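Local coordinates for ankyrin repeat-containing protein YAR1 (Saccharomyces cerevisiae, PDB 4BSZ) that is required for a normal rate of cell proliferation and acts as an ankyrin-repeat protein that binds unfolded protein, at residues T54-A59 against R69-T74; N89-T94 against P122-K127. All coordinates share one frame; numbering follows the deposited sequence.

In the fold
Contact 1 is the core contact and contact 2 the surface one, their centres about 16 Å apart. In contact 1 two antiparallel helices of the ankyrin repeat spanning residues 51-80, 55-61 and 65-78, meet through buried aliphatic side chains, with the polar bonds kept inside each segment. Contact 2 joins two loops, one leading into helix 98-104 and the other into helix 132-138, mainly by hydrogen bonds onto backbone carbonyls, plus one small apolar touch. The two meet at Thr54 and His57, which both pack on Glu90, His57 also on Asn92. Packing within a repeat thus gives way to loop-to-loop bonding along the stack.

Contact 1 of 2, residues T54-A59 against R69-T74; sequences TALHMA and RYILET
Behind the face where Ala55 and Leu56 meet Ile71 and Leu72, the ring nitrogen ND1 of His57 is gripped twice by Thr54. The backbone N of Thr54 donates to His57 ND1 over 3.0 Å, reaching it from somewhat out of the ring plane, and Thr54 OG1 shares a second hydrogen bond with the same ND1 at 3.2 Å, while Thr54 CB lies at the ring edge. Thr54 is the N-cap of helix 55-61, so the imidazole is tied to the helix start. The other ring nitrogen, NE2, bonds to Asn96 O, and Trp101 meets the ring edge-to-face.

On the face turned to helix 65-78, Ile71 does most of the work. Its CG1 stands anti to the carbonyl carbon (chi1 -66°), and the extended branch ends in CD1, which touches two alanines one helical turn apart: CD1 of Ile71 is 4.2 Å from Ala55 CB and 4.0 Å from Ala59 CB. The same methyl lies 3.8 Å from Ala55 O, a carbonyl already engaged by Ala59 N. Next to it, Leu56 CD1 reaches Leu72 CG at 4.1 Å, and these two side chains cross at about a right angle. CG of Leu56, which carries that methyl, stands anti to its backbone N (chi1 -169°). Phe87 of helix 81-88 packs on both Leu56 and Ile71, and Ile19 and Ala22 of helix 12-24 close over Ala55.

The short segments run nearly antiparallel at 158°, as in the helix pair of an ankyrin repeat, and TALH is this repeat's version of the TPLH motif. The chemistry implies a division of labour: aliphatic groups join the helices, while the imidazole, accepting at ND1 and bonded through NE2, is consistent with a neutral ring protonated on NE2.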
ATOM      1  N   THR B  54     -46.744  12.878 -16.690  1.00 52.89           N
ATOM      2  CA  THR B  54     -47.954  12.108 -16.968  1.00 52.31           C
ATOM      3  C   THR B  54     -48.539  11.454 -15.717  1.00 51.39           C
ATOM      4  O   THR B  54     -47.978  11.562 -14.623  1.00 51.23           O
ATOM      5  CB  THR B  54     -47.688  11.010 -18.005  1.00 61.26           C
ATOM      6  OG1 THR B  54     -46.930   9.949 -17.399  1.00 59.95           O
ATOM      7  CG2 THR B  54     -46.922  11.586 -19.196  1.00 62.44           C
ATOM      8  N   ALA B  55     -49.672  10.776 -15.888  1.00 65.90           N
ATOM      9  CA  ALA B  55     -50.314  10.061 -14.788  1.00 65.44           C
ATOM     10  C   ALA B  55     -49.470   8.860 -14.381  1.00 64.53           C
ATOM     11  O   ALA B  55     -49.470   8.451 -13.223  1.00 64.52           O
ATOM     12  CB  ALA B  55     -51.713   9.616 -15.186  1.00 58.22           C
ATOM     13  N   LEU B  56     -48.765   8.290 -15.352  1.00 52.64           N
ATOM     14  CA  LEU B  56     -47.828   7.218 -15.074  1.00 52.11           C
ATOM     15  C   LEU B  56     -46.786   7.695 -14.055  1.00 52.01           C
ATOM     16  O   LEU B  56     -46.489   6.989 -13.101  1.00 52.06           O
ATOM     17  CB  LEU B  56     -47.149   6.753 -16.363  1.00 48.82           C
ATOM     18  CG  LEU B  56     -46.334   5.463 -16.258  1.00 48.66           C
ATOM     19  CD1 LEU B  56     -47.216   4.307 -15.779  1.00 49.13           C
ATOM     20  CD2 LEU B  56     -45.687   5.140 -17.592  1.00 48.95           C
ATOM     21  N   HIS B  57     -46.248   8.897 -14.259  1.00 55.72           N
ATOM     22  CA  HIS B  57     -45.331   9.508 -13.303  1.00 56.12           C
ATOM     23  C   HIS B  57     -45.879   9.476 -11.879  1.00 56.65           C
ATOM     24  O   HIS B  57     -45.238   8.967 -10.963  1.00 56.87           O
ATOM     25  CB  HIS B  57     -45.052  10.962 -13.679  1.00 53.49           C
ATOM     26  CG  HIS B  57     -43.996  11.133 -14.726  1.00 53.56           C
ATOM     27  ND1 HIS B  57     -44.290  11.265 -16.066  1.00 53.82           N
ATOM     28  CD2 HIS B  57     -42.647  11.218 -14.625  1.00 53.75           C
ATOM     29  CE1 HIS B  57     -43.168  11.420 -16.747  1.00 54.19           C
ATOM     30  NE2 HIS B  57     -42.157  11.393 -15.894  1.00 54.06           N
ATOM     31  N   MET B  58     -47.071  10.020 -11.697  1.00 56.29           N
ATOM     32  CA  MET B  58     -47.644  10.165 -10.367  1.00 57.22           C
ATOM     33  C   MET B  58     -47.843   8.825  -9.662  1.00 57.11           C
ATOM     34  O   MET B  58     -47.419   8.644  -8.521  1.00 58.03           O
ATOM     35  CB  MET B  58     -48.969  10.913 -10.465  1.00 59.84           C
ATOM     36  CG  MET B  58     -48.864  12.216 -11.229  1.00 60.53           C
ATOM     37  SD  MET B  58     -48.031  13.481 -10.255  1.00 62.38           S
ATOM     38  CE  MET B  58     -47.359  14.541 -11.535  1.00 63.08           C
ATOM     39  N   ALA B  59     -48.488   7.887 -10.347  1.00 53.89           N
ATOM     40  CA  ALA B  59     -48.739   6.571  -9.776  1.00 54.32           C
ATOM     41  C   ALA B  59     -47.430   5.828  -9.502  1.00 54.37           C
ATOM     42  O   ALA B  59     -47.325   5.073  -8.529  1.00 55.51           O
ATOM     43  CB  ALA B  59     -49.645   5.752 -10.695  1.00 56.50           C
ATOM     44  N   ARG B  69     -50.495  -0.544 -13.188  1.00 69.36           N
ATOM     45  CA  ARG B  69     -50.804  -1.604 -14.134  1.00 70.85           C
ATOM     46  C   ARG B  69     -52.041  -1.257 -14.961  1.00 70.96           C
ATOM     47  O   ARG B  69     -52.085  -1.519 -16.161  1.00 71.45           O
ATOM     48  CB  ARG B  69     -50.996  -2.928 -13.400  1.00 68.77           C
ATOM     49  CG  ARG B  69     -51.338  -4.083 -14.294  1.00 71.00           C
ATOM     50  CD  ARG B  69     -51.582  -5.301 -13.447  1.00 74.07           C
ATOM     51  NE  ARG B  69     -50.410  -5.650 -12.648  1.00 74.50           N
ATOM     52  CZ  ARG B  69     -49.370  -6.332 -13.124  1.00 75.33           C
ATOM     53  NH1 ARG B  69     -49.355  -6.720 -14.397  1.00 75.83           N
ATOM     54  NH2 ARG B  69     -48.341  -6.619 -12.336  1.00 75.93           N
ATOM     55  N   TYR B  70     -53.036  -0.651 -14.322  1.00 73.33           N
ATOM     56  CA  TYR B  70     -54.238  -0.244 -15.035  1.00 73.58           C
ATOM     57  C   TYR B  70     -53.925   0.790 -16.108  1.00 72.14           C
ATOM     58  O   TYR B  70     -54.349   0.664 -17.253  1.00 72.93           O
ATOM     59  CB  TYR B  70     -55.287   0.323 -14.079  1.00 73.33           C
ATOM     60  CG  TYR B  70     -56.467   0.939 -14.791  1.00 73.51           C
ATOM     61  CD1 TYR B  70     -57.519   0.152 -15.238  1.00 75.50           C
ATOM     62  CD2 TYR B  70     -56.527   2.305 -15.030  1.00 72.11           C
ATOM     63  CE1 TYR B  70     -58.610   0.711 -15.899  1.00 75.94           C
ATOM     64  CE2 TYR B  70     -57.614   2.876 -15.692  1.00 72.66           C
ATOM     65  CZ  TYR B  70     -58.653   2.076 -16.124  1.00 74.50           C
ATOM     66  OH  TYR B  70     -59.732   2.646 -16.780  1.00 75.30           O
ATOM     67  N   ILE B  71     -53.204   1.826 -15.718  1.00 65.82           N
ATOM     68  CA  ILE B  71     -52.815   2.868 -16.647  1.00 64.87           C
ATOM     69  C   ILE B  71     -52.112   2.254 -17.855  1.00 65.36           C
ATOM     70  O   ILE B  71     -52.400   2.599 -18.998  1.00 65.92           O
ATOM     71  CB  ILE B  71     -51.898   3.898 -15.959  1.00 51.34           C
ATOM     72  CG1 ILE B  71     -52.679   4.645 -14.881  1.00 51.31           C
ATOM     73  CG2 ILE B  71     -51.313   4.856 -16.978  1.00 50.87           C
ATOM     74  CD1 ILE B  71     -51.862   5.562 -14.033  1.00 50.57           C
ATOM     75  N   LEU B  72     -51.211   1.317 -17.598  1.00 73.42           N
ATOM     76  CA  LEU B  72     -50.451   0.703 -18.673  1.00 74.13           C
ATOM     77  C   LEU B  72     -51.323  -0.184 -19.555  1.00 76.25           C
ATOM     78  O   LEU B  72     -51.223  -0.133 -20.779  1.00 77.09           O
ATOM     79  CB  LEU B  72     -49.262  -0.082 -18.113  1.00 54.10           C
ATOM     80  CG  LEU B  72     -48.059   0.762 -17.694  1.00 52.42           C
ATOM     81  CD1 LEU B  72     -47.022  -0.095 -16.980  1.00 52.77           C
ATOM     82  CD2 LEU B  72     -47.455   1.465 -18.902  1.00 52.06           C
ATOM     83  N   GLU B  73     -52.175  -0.993 -18.935  1.00 69.54           N
ATOM     84  CA  GLU B  73     -53.078  -1.865 -19.681  1.00 72.02           C
ATOM     85  C   GLU B  73     -53.983  -1.058 -20.621  1.00 72.28           C
ATOM     86  O   GLU B  73     -54.090  -1.353 -21.816  1.00 73.98           O
ATOM     87  CB  GLU B  73     -53.927  -2.706 -18.722  1.00 96.01           C
ATOM     88  CG  GLU B  73     -53.190  -3.876 -18.091  1.00 97.31           C
ATOM     89  CD  GLU B  73     -54.001  -4.550 -16.997  1.00 99.01           C
ATOM     90  OE1 GLU B  73     -55.080  -4.017 -16.639  1.00 98.74           O
ATOM     91  OE2 GLU B  73     -53.556  -5.609 -16.497  1.00100.92           O
ATOM     92  N   THR B  74     -54.616  -0.031 -20.064  1.00 67.90           N
ATOM     93  CA  THR B  74     -55.485   0.863 -20.810  1.00 68.27           C
ATOM     94  C   THR B  74     -54.781   1.549 -21.985  1.00 68.20           C
ATOM     95  O   THR B  74     -55.289   1.569 -23.101  1.00 70.02           O
ATOM     96  CB  THR B  74     -56.100   1.917 -19.869  1.00 63.66           C
ATOM     97  OG1 THR B  74     -56.788   1.246 -18.807  1.00 64.17           O
ATOM     98  CG2 THR B  74     -57.082   2.804 -20.611  1.00 64.50           C
TER

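Contact 2 of 2, residues N89-T94 against P122-K127; sequences NEVNKT and PFIRNK
Lys127 reaches two successive carbonyls of the facing loop, Thr94 O with its backbone and Lys93 O with its side chain. Lys127 N donates to Thr94 O over 3.1 Å in a nearly straight bond (168° at the hydrogen). Its side chain, bent at chi2 and again at chi4, runs by the same carbonyl and brings NZ to 2.8 Å from Lys93 O; the ammonium would be expected to polarise that carbonyl. Beside Lys127, Asn126 CB packs 3.5 Å from Thr94 O, so this oxygen takes the N-H of Lys127 amid carbons of both Asn126 and Lys127.

At the other end of the loops the contact turns apolar and modest. Val91 CG1 meets Ile124 CG2 at 4.0 Å, methyl to methyl, with the two side chains crossing obliquely.

Two asparagines brace the loops from within. Asn92 places CG between its backbone N and carbonyl carbon (chi1 55°), and its OD1 accepts from Thr94 N at 3.0 Å, an Asx turn that holds the Lys93-Thr94 peptide and is consistent with setting the direction of Lys93 O. Asn92 OD1 also takes Asn96 N, and Asn92 ND2 bonds both to Ser53 OG and to an acidic side chain of the bound partner protein. Asn126 adopts the same first torsion (chi1 64°) and follows suit: its OD1 accepts from Phe128 N and His130 N, while its ND2 donates to Asn96 OD1, linking the second asparagine to the first loop.

Asn92 and Asn126 stand 34 residues apart, close to the length of one ankyrin repeat, and use their OD1 atoms on backbone N-H groups two and four residues ahead. That recurrence, with loop bonded to neighbouring loop ahead of these two helix pairs, is characteristic of a stacked ankyrin array.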
ATOM      1  N   ASN B  89     -41.961   5.896 -21.848  1.00 59.49           N
ATOM      2  CA  ASN B  89     -40.681   6.566 -21.778  1.00 59.28           C
ATOM      3  C   ASN B  89     -40.838   8.070 -21.901  1.00 59.84           C
ATOM      4  O   ASN B  89     -39.877   8.766 -22.203  1.00 60.57           O
ATOM      5  CB  ASN B  89     -39.747   6.037 -22.870  1.00 79.95           C
ATOM      6  CG  ASN B  89     -39.417   4.564 -22.692  1.00 79.56           C
ATOM      7  OD1 ASN B  89     -39.014   4.132 -21.609  1.00 77.80           O
ATOM      8  ND2 ASN B  89     -39.592   3.784 -23.756  1.00 81.47           N
ATOM      9  N   GLU B  90     -42.053   8.570 -21.682  1.00 63.26           N
ATOM     10  CA  GLU B  90     -42.316  10.004 -21.782  1.00 64.02           C
ATOM     11  C   GLU B  90     -41.596  10.736 -20.649  1.00 62.73           C
ATOM     12  O   GLU B  90     -41.567  10.264 -19.504  1.00 60.96           O
ATOM     13  CB  GLU B  90     -43.823  10.286 -21.756  1.00111.51           C
ATOM     14  CG  GLU B  90     -44.248  11.543 -22.508  1.00113.38           C
ATOM     15  CD  GLU B  90     -44.261  12.791 -21.635  1.00112.89           C
ATOM     16  OE1 GLU B  90     -44.081  12.665 -20.408  1.00111.08           O
ATOM     17  OE2 GLU B  90     -44.457  13.903 -22.174  1.00114.58           O
ATOM     18  N   VAL B  91     -40.995  11.875 -20.986  1.00 60.59           N
ATOM     19  CA  VAL B  91     -40.217  12.671 -20.036  1.00 59.95           C
ATOM     20  C   VAL B  91     -40.892  14.016 -19.761  1.00 60.74           C
ATOM     21  O   VAL B  91     -41.523  14.601 -20.650  1.00 62.45           O
ATOM     22  CB  VAL B  91     -38.766  12.922 -20.549  1.00 60.96           C
ATOM     23  CG1 VAL B  91     -38.044  11.610 -20.780  1.00 60.32           C
ATOM     24  CG2 VAL B  91     -38.764  13.760 -21.816  1.00 63.65           C
ATOM     25  N   ASN B  92     -40.771  14.505 -18.532  1.00 59.62           N
ATOM     26  CA  ASN B  92     -41.323  15.820 -18.198  1.00 60.63           C
ATOM     27  C   ASN B  92     -40.345  16.937 -18.569  1.00 62.55           C
ATOM     28  O   ASN B  92     -39.337  16.670 -19.216  1.00 63.19           O
ATOM     29  CB  ASN B  92     -41.725  15.887 -16.723  1.00 63.12           C
ATOM     30  CG  ASN B  92     -40.585  15.535 -15.787  1.00 62.01           C
ATOM     31  OD1 ASN B  92     -39.422  15.828 -16.060  1.00 62.72           O
ATOM     32  ND2 ASN B  92     -40.920  14.895 -14.673  1.00 60.47           N
ATOM     33  N   LYS B  93     -40.635  18.176 -18.172  1.00 83.02           N
ATOM     34  CA  LYS B  93     -39.781  19.310 -18.544  1.00 85.35           C
ATOM     35  C   LYS B  93     -38.342  19.130 -18.049  1.00 84.98           C
ATOM     36  O   LYS B  93     -37.395  19.668 -18.631  1.00 86.92           O
ATOM     37  CB  LYS B  93     -40.343  20.643 -18.027  1.00 87.04           C
ATOM     38  CG  LYS B  93     -41.618  21.127 -18.716  1.00 88.29           C
ATOM     39  CD  LYS B  93     -41.696  22.660 -18.714  1.00 91.02           C
ATOM     40  CE  LYS B  93     -43.140  23.188 -18.717  1.00 91.65           C
ATOM     41  NZ  LYS B  93     -43.972  22.709 -19.858  1.00 91.94           N
ATOM     42  N   THR B  94     -38.195  18.359 -16.977  1.00 67.22           N
ATOM     43  CA  THR B  94     -36.902  18.132 -16.350  1.00 66.73           C
ATOM     44  C   THR B  94     -36.214  16.911 -16.983  1.00 65.82           C
ATOM     45  O   THR B  94     -35.058  16.598 -16.679  1.00 65.56           O
ATOM     46  CB  THR B  94     -37.078  17.973 -14.823  1.00 64.94           C
ATOM     47  OG1 THR B  94     -37.934  19.016 -14.341  1.00 65.94           O
ATOM     48  CG2 THR B  94     -35.747  18.046 -14.092  1.00 65.04           C
ATOM     49  N   PRO B 122     -34.219   2.320 -18.917  1.00 62.07           N
ATOM     50  CA  PRO B 122     -33.608   2.887 -17.712  1.00 60.63           C
ATOM     51  C   PRO B 122     -32.335   3.660 -18.048  1.00 61.30           C
ATOM     52  O   PRO B 122     -31.597   4.064 -17.145  1.00 60.49           O
ATOM     53  CB  PRO B 122     -33.263   1.643 -16.898  1.00 52.98           C
ATOM     54  CG  PRO B 122     -32.891   0.632 -17.948  1.00 54.41           C
ATOM     55  CD  PRO B 122     -33.736   0.949 -19.174  1.00 55.80           C
ATOM     56  N   PHE B 123     -32.085   3.857 -19.341  1.00 59.57           N
ATOM     57  CA  PHE B 123     -30.888   4.559 -19.787  1.00 60.74           C
ATOM     58  C   PHE B 123     -31.182   5.970 -20.273  1.00 61.78           C
ATOM     59  O   PHE B 123     -30.254   6.708 -20.608  1.00 63.04           O
ATOM     60  CB  PHE B 123     -30.167   3.766 -20.868  1.00 77.76           C
ATOM     61  CG  PHE B 123     -29.610   2.467 -20.377  1.00 77.07           C
ATOM     62  CD1 PHE B 123     -28.537   2.448 -19.503  1.00 76.21           C
ATOM     63  CD2 PHE B 123     -30.164   1.261 -20.775  1.00 77.53           C
ATOM     64  CE1 PHE B 123     -28.021   1.255 -19.036  1.00 75.74           C
ATOM     65  CE2 PHE B 123     -29.653   0.060 -20.313  1.00 77.16           C
ATOM     66  CZ  PHE B 123     -28.580   0.058 -19.441  1.00 76.22           C
ATOM     67  N   ILE B 124     -32.464   6.340 -20.309  1.00 58.08           N
ATOM     68  CA  ILE B 124     -32.848   7.695 -20.676  1.00 59.11           C
ATOM     69  C   ILE B 124     -32.180   8.644 -19.698  1.00 58.48           C
ATOM     70  O   ILE B 124     -32.251   8.441 -18.485  1.00 56.69           O
ATOM     71  CB  ILE B 124     -34.371   7.926 -20.593  1.00 63.82           C
ATOM     72  CG1 ILE B 124     -35.142   6.879 -21.406  1.00 64.42           C
ATOM     73  CG2 ILE B 124     -34.713   9.335 -21.047  1.00 65.21           C
ATOM     74  CD1 ILE B 124     -35.142   7.124 -22.883  1.00 67.00           C
ATOM     75  N   ARG B 125     -31.521   9.665 -20.233  1.00 80.43           N
ATOM     76  CA  ARG B 125     -30.799  10.624 -19.415  1.00 80.43           C
ATOM     77  C   ARG B 125     -31.552  11.933 -19.324  1.00 81.13           C
ATOM     78  O   ARG B 125     -31.996  12.462 -20.339  1.00 82.90           O
ATOM     79  CB  ARG B 125     -29.424  10.865 -20.015  1.00 97.28           C
ATOM     80  CG  ARG B 125     -28.607   9.616 -20.084  1.00 96.79           C
ATOM     81  CD  ARG B 125     -27.279   9.834 -19.424  1.00 96.93           C
ATOM     82  NE  ARG B 125     -26.270  10.247 -20.391  1.00 99.61           N
ATOM     83  CZ  ARG B 125     -25.271   9.467 -20.789  1.00100.36           C
ATOM     84  NH1 ARG B 125     -25.152   8.243 -20.287  1.00 98.57           N
ATOM     85  NH2 ARG B 125     -24.390   9.915 -21.677  1.00103.15           N
ATOM     86  N   ASN B 126     -31.692  12.462 -18.110  1.00 61.52           N
ATOM     87  CA  ASN B 126     -32.415  13.729 -17.901  1.00 62.30           C
ATOM     88  C   ASN B 126     -31.586  15.009 -18.157  1.00 64.73           C
ATOM     89  O   ASN B 126     -30.422  14.938 -18.566  1.00 65.93           O
ATOM     90  CB  ASN B 126     -33.056  13.762 -16.506  1.00 67.21           C
ATOM     91  CG  ASN B 126     -32.029  13.729 -15.379  1.00 66.60           C
ATOM     92  OD1 ASN B 126     -30.917  14.227 -15.519  1.00 67.97           O
ATOM     93  ND2 ASN B 126     -32.410  13.145 -14.250  1.00 64.81           N
ATOM     94  N   LYS B 127     -32.187  16.169 -17.897  1.00 64.03           N
ATOM     95  CA  LYS B 127     -31.527  17.458 -18.131  1.00 66.74           C
ATOM     96  C   LYS B 127     -30.219  17.614 -17.347  1.00 67.02           C
ATOM     97  O   LYS B 127     -29.376  18.458 -17.684  1.00 69.57           O
ATOM     98  CB  LYS B 127     -32.465  18.635 -17.815  1.00 85.55           C
ATOM     99  CG  LYS B 127     -33.713  18.725 -18.685  1.00 85.96           C
ATOM    100  CD  LYS B 127     -33.378  18.993 -20.145  1.00 88.63           C
ATOM    101  CE  LYS B 127     -34.637  18.954 -21.013  1.00 89.04           C
ATOM    102  NZ  LYS B 127     -35.589  20.052 -20.686  1.00 89.87           N
TER